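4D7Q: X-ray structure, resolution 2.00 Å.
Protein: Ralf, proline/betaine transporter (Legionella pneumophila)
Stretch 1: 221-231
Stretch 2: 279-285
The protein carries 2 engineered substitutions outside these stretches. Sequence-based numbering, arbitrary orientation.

Stretch 1, residues 221-231: TFKQLNQFLEE
Stretch 2, residues 279-285: EIQVYKP

Residues 221-230 form the continuation of an α-helix that begins earlier in the chain, and residues 279-283 form a β-strand that likewise begins upstream; Lys284 and Pro285 follow it as loop. The helix lies across the strand, its N-to-C direction making an angle of 77° with that of the strand (signed crossing angle -77°), and the two axes approach to 11.4 Å. The register is set by Asn226 and Val282, whose CA atoms are 8.9 Å apart. Helical phi/psi values stay near -62/-44, and i to i+4 hydrogen bonds run from Leu225 N to Thr221 O (3.0 Å) through Glu231 N to Gln227 O (3.0 Å). The strand is extended, with phi from -90 to -127 and psi from 111 to 137, and Lys284 keeps this form at -137/140. No backbone hydrogen bond joins the stretches; the closest contacts are all between side chains, and the contact buries 307 Å² in total, both sides summed.

Alternation along the extended chain directs the CA-to-CB bonds of Ile280, Val282 and Lys284 toward the helix, whereas that of Tyr283 points away. Val282 (chi1 t) is the centre of the apolar packing. Val282 CG2 lies 4.1 Å from Leu225 CD2, and Val282 CG1 lies 4.0 Å from Leu229 CD1 and 4.4 Å from Phe222 CE1. Leu225 (t, p) and Leu229 (m, t), one helical turn apart, both point toward the strand. Leu225 also reaches Ile280 (m, t), with CD2 and CD1 respectively 4.4 Å apart. Phe222 leaves the helix sideways, but its t rotamer, with chi2 at 75°, brings the ring nearer; Val282 CG1 and Lys284 CD meet it obliquely, the latter 4.3 Å from Phe222 CZ. The aliphatic part of the lysine thus extends the apolar surface before its charged end reaches polar partners.

Those partners are Asn226 and Glu230, a turn apart on the helix. With chi angles m, t, m, t, Lys284 carries its ammonium group to both: NZ donates a hydrogen bond to Asn226 OD1 at 2.7 Å and forms a salt bridge with Glu230 OE2 at 3.1 Å. Asn226 (t, chi2 60°) and Glu230 (m, t, chi3 8°) each start sideways, yet their ends come nearer the second stretch, at Lys284. A weak hydrogen bond from Asn226 ND2 to Glu230 OE2 (3.0 Å, 149°) links the two partners of the lysine, so the amide offers its oxygen to the cation and its nitrogen to the carboxylate.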

# COMPACT_ATOMS: atom_id res chain seq x y z
N THR A 221 -18.51 -0.27 17.98
CA THR A 221 -17.09 -0.54 18.20
C THR A 221 -16.23 0.54 17.51
O THR A 221 -15.27 1.04 18.10
CB THR A 221 -16.70 -1.96 17.75
OG1 THR A 221 -17.69 -2.87 18.24
CG2 THR A 221 -15.32 -2.38 18.27
N PHE A 222 -16.59 0.91 16.27
CA PHE A 222 -15.86 1.96 15.57
C PHE A 222 -16.11 3.32 16.23
O PHE A 222 -15.15 4.10 16.35
CB PHE A 222 -16.21 2.00 14.08
CG PHE A 222 -15.33 2.94 13.29
CD1 PHE A 222 -14.02 2.60 12.97
CD2 PHE A 222 -15.83 4.16 12.83
CE1 PHE A 222 -13.22 3.46 12.21
CE2 PHE A 222 -15.02 5.02 12.07
CZ PHE A 222 -13.73 4.67 11.77
N LYS A 223 -17.36 3.58 16.70
CA LYS A 223 -17.71 4.82 17.41
C LYS A 223 -16.75 5.04 18.59
O LYS A 223 -16.18 6.12 18.74
CB LYS A 223 -19.16 4.78 17.93
CG LYS A 223 -19.57 6.04 18.70
CD LYS A 223 -20.67 5.79 19.72
CE LYS A 223 -22.06 6.01 19.16
NZ LYS A 223 -23.11 5.63 20.14
N GLN A 224 -16.56 3.99 19.41
CA GLN A 224 -15.70 4.01 20.59
C GLN A 224 -14.23 4.17 20.21
O GLN A 224 -13.55 5.04 20.76
CB GLN A 224 -15.94 2.76 21.44
CG GLN A 224 -17.30 2.77 22.12
CD GLN A 224 -17.52 1.54 22.94
OE1 GLN A 224 -17.95 0.50 22.44
NE2 GLN A 224 -17.17 1.62 24.21
N LEU A 225 -13.75 3.38 19.23
CA LEU A 225 -12.37 3.46 18.75
C LEU A 225 -12.06 4.86 18.25
O LEU A 225 -11.08 5.45 18.68
CB LEU A 225 -12.10 2.39 17.67
CG LEU A 225 -10.72 2.42 16.99
CD1 LEU A 225 -9.58 2.21 18.00
CD2 LEU A 225 -10.66 1.40 15.88
N ASN A 226 -12.93 5.40 17.39
CA ASN A 226 -12.79 6.74 16.82
C ASN A 226 -12.78 7.84 17.91
O ASN A 226 -12.00 8.79 17.77
CB ASN A 226 -13.87 6.99 15.76
CG ASN A 226 -13.80 8.37 15.16
OD1 ASN A 226 -12.79 8.75 14.56
ND2 ASN A 226 -14.85 9.15 15.35
N GLN A 227 -13.62 7.71 18.97
CA GLN A 227 -13.66 8.65 20.11
C GLN A 227 -12.28 8.74 20.79
O GLN A 227 -11.85 9.84 21.12
CB GLN A 227 -14.72 8.24 21.13
CG GLN A 227 -16.12 8.70 20.76
CD GLN A 227 -17.22 8.14 21.65
OE1 GLN A 227 -16.99 7.27 22.51
NE2 GLN A 227 -18.44 8.62 21.44
N PHE A 228 -11.57 7.59 20.97
CA PHE A 228 -10.23 7.60 21.56
C PHE A 228 -9.27 8.35 20.67
O PHE A 228 -8.47 9.15 21.17
CB PHE A 228 -9.70 6.18 21.81
CG PHE A 228 -10.45 5.37 22.84
CD1 PHE A 228 -10.62 5.84 24.14
CD2 PHE A 228 -10.93 4.10 22.52
CE1 PHE A 228 -11.33 5.09 25.07
CE2 PHE A 228 -11.63 3.35 23.46
CZ PHE A 228 -11.82 3.84 24.73
N LEU A 229 -9.35 8.11 19.36
CA LEU A 229 -8.51 8.77 18.36
C LEU A 229 -8.75 10.27 18.32
O LEU A 229 -7.80 11.04 18.44
CB LEU A 229 -8.69 8.13 16.97
CG LEU A 229 -8.28 6.64 16.82
CD1 LEU A 229 -8.29 6.22 15.37
CD2 LEU A 229 -6.91 6.37 17.42
N GLU A 230 -10.00 10.67 18.30
CA GLU A 230 -10.37 12.07 18.27
C GLU A 230 -10.07 12.89 19.54
O GLU A 230 -9.79 14.06 19.41
CB GLU A 230 -11.83 12.22 17.86
CG GLU A 230 -12.05 12.12 16.36
CD GLU A 230 -13.51 12.12 15.94
OE1 GLU A 230 -14.36 12.34 16.80
OE2 GLU A 230 -13.80 11.90 14.76
N GLU A 231 -10.14 12.26 20.71
CA GLU A 231 -9.82 12.91 21.95
C GLU A 231 -8.38 12.65 22.31
O GLU A 231 -7.94 13.07 23.33
CB GLU A 231 -10.74 12.42 23.05
CG GLU A 231 -12.20 12.44 22.65
CD GLU A 231 -13.16 12.24 23.80
OE1 GLU A 231 -12.83 11.61 24.80
OE2 GLU A 231 -14.29 12.72 23.68
N GLU A 279 -3.06 -6.06 13.85
CA GLU A 279 -3.06 -4.63 13.56
C GLU A 279 -4.38 -4.12 12.96
O GLU A 279 -4.94 -4.77 12.07
CB GLU A 279 -1.88 -4.33 12.62
CG GLU A 279 -1.83 -2.95 12.00
CD GLU A 279 -0.81 -2.79 10.89
OE1 GLU A 279 -0.49 -3.80 10.22
OE2 GLU A 279 -0.33 -1.66 10.69
N ILE A 280 -4.86 -2.96 13.44
CA ILE A 280 -6.04 -2.31 12.87
C ILE A 280 -5.56 -1.06 12.15
O ILE A 280 -5.17 -0.09 12.80
CB ILE A 280 -7.22 -1.94 13.82
CG1 ILE A 280 -7.61 -3.05 14.83
CG2 ILE A 280 -8.43 -1.50 12.97
CD1 ILE A 280 -8.59 -2.52 15.99
N GLN A 281 -5.64 -1.05 10.82
CA GLN A 281 -5.31 0.15 10.04
C GLN A 281 -6.60 0.94 9.89
O GLN A 281 -7.59 0.38 9.41
CB GLN A 281 -4.75 -0.19 8.68
CG GLN A 281 -3.41 -0.93 8.72
CD GLN A 281 -3.07 -1.34 7.31
OE1 GLN A 281 -3.06 -0.53 6.39
NE2 GLN A 281 -2.85 -2.63 7.11
N VAL A 282 -6.59 2.19 10.38
CA VAL A 282 -7.73 3.13 10.39
C VAL A 282 -7.55 4.20 9.29
O VAL A 282 -6.54 4.91 9.27
CB VAL A 282 -7.95 3.79 11.79
CG1 VAL A 282 -9.10 4.82 11.75
CG2 VAL A 282 -8.21 2.74 12.88
N TYR A 283 -8.57 4.33 8.44
CA TYR A 283 -8.66 5.30 7.35
C TYR A 283 -9.92 6.09 7.44
O TYR A 283 -11.00 5.51 7.57
CB TYR A 283 -8.66 4.61 5.98
CG TYR A 283 -7.39 3.83 5.71
CD1 TYR A 283 -7.22 2.54 6.22
CD2 TYR A 283 -6.35 4.39 4.98
CE1 TYR A 283 -6.04 1.84 6.01
CE2 TYR A 283 -5.19 3.68 4.73
CZ TYR A 283 -5.04 2.40 5.24
OH TYR A 283 -3.87 1.72 5.02
N LYS A 284 -9.80 7.39 7.36
CA LYS A 284 -10.97 8.27 7.37
C LYS A 284 -10.75 9.36 6.29
O LYS A 284 -9.60 9.81 6.14
CB LYS A 284 -11.18 8.92 8.75
CG LYS A 284 -11.56 7.93 9.87
CD LYS A 284 -12.23 8.59 11.07
CE LYS A 284 -11.29 9.50 11.83
NZ LYS A 284 -12.04 10.51 12.64
N PRO A 285 -11.81 9.75 5.53
CA PRO A 285 -11.65 10.83 4.52
C PRO A 285 -10.87 12.03 5.05
O PRO A 285 -11.14 12.52 6.15
CB PRO A 285 -13.10 11.20 4.16
CG PRO A 285 -13.83 9.92 4.35
CD PRO A 285 -13.21 9.29 5.58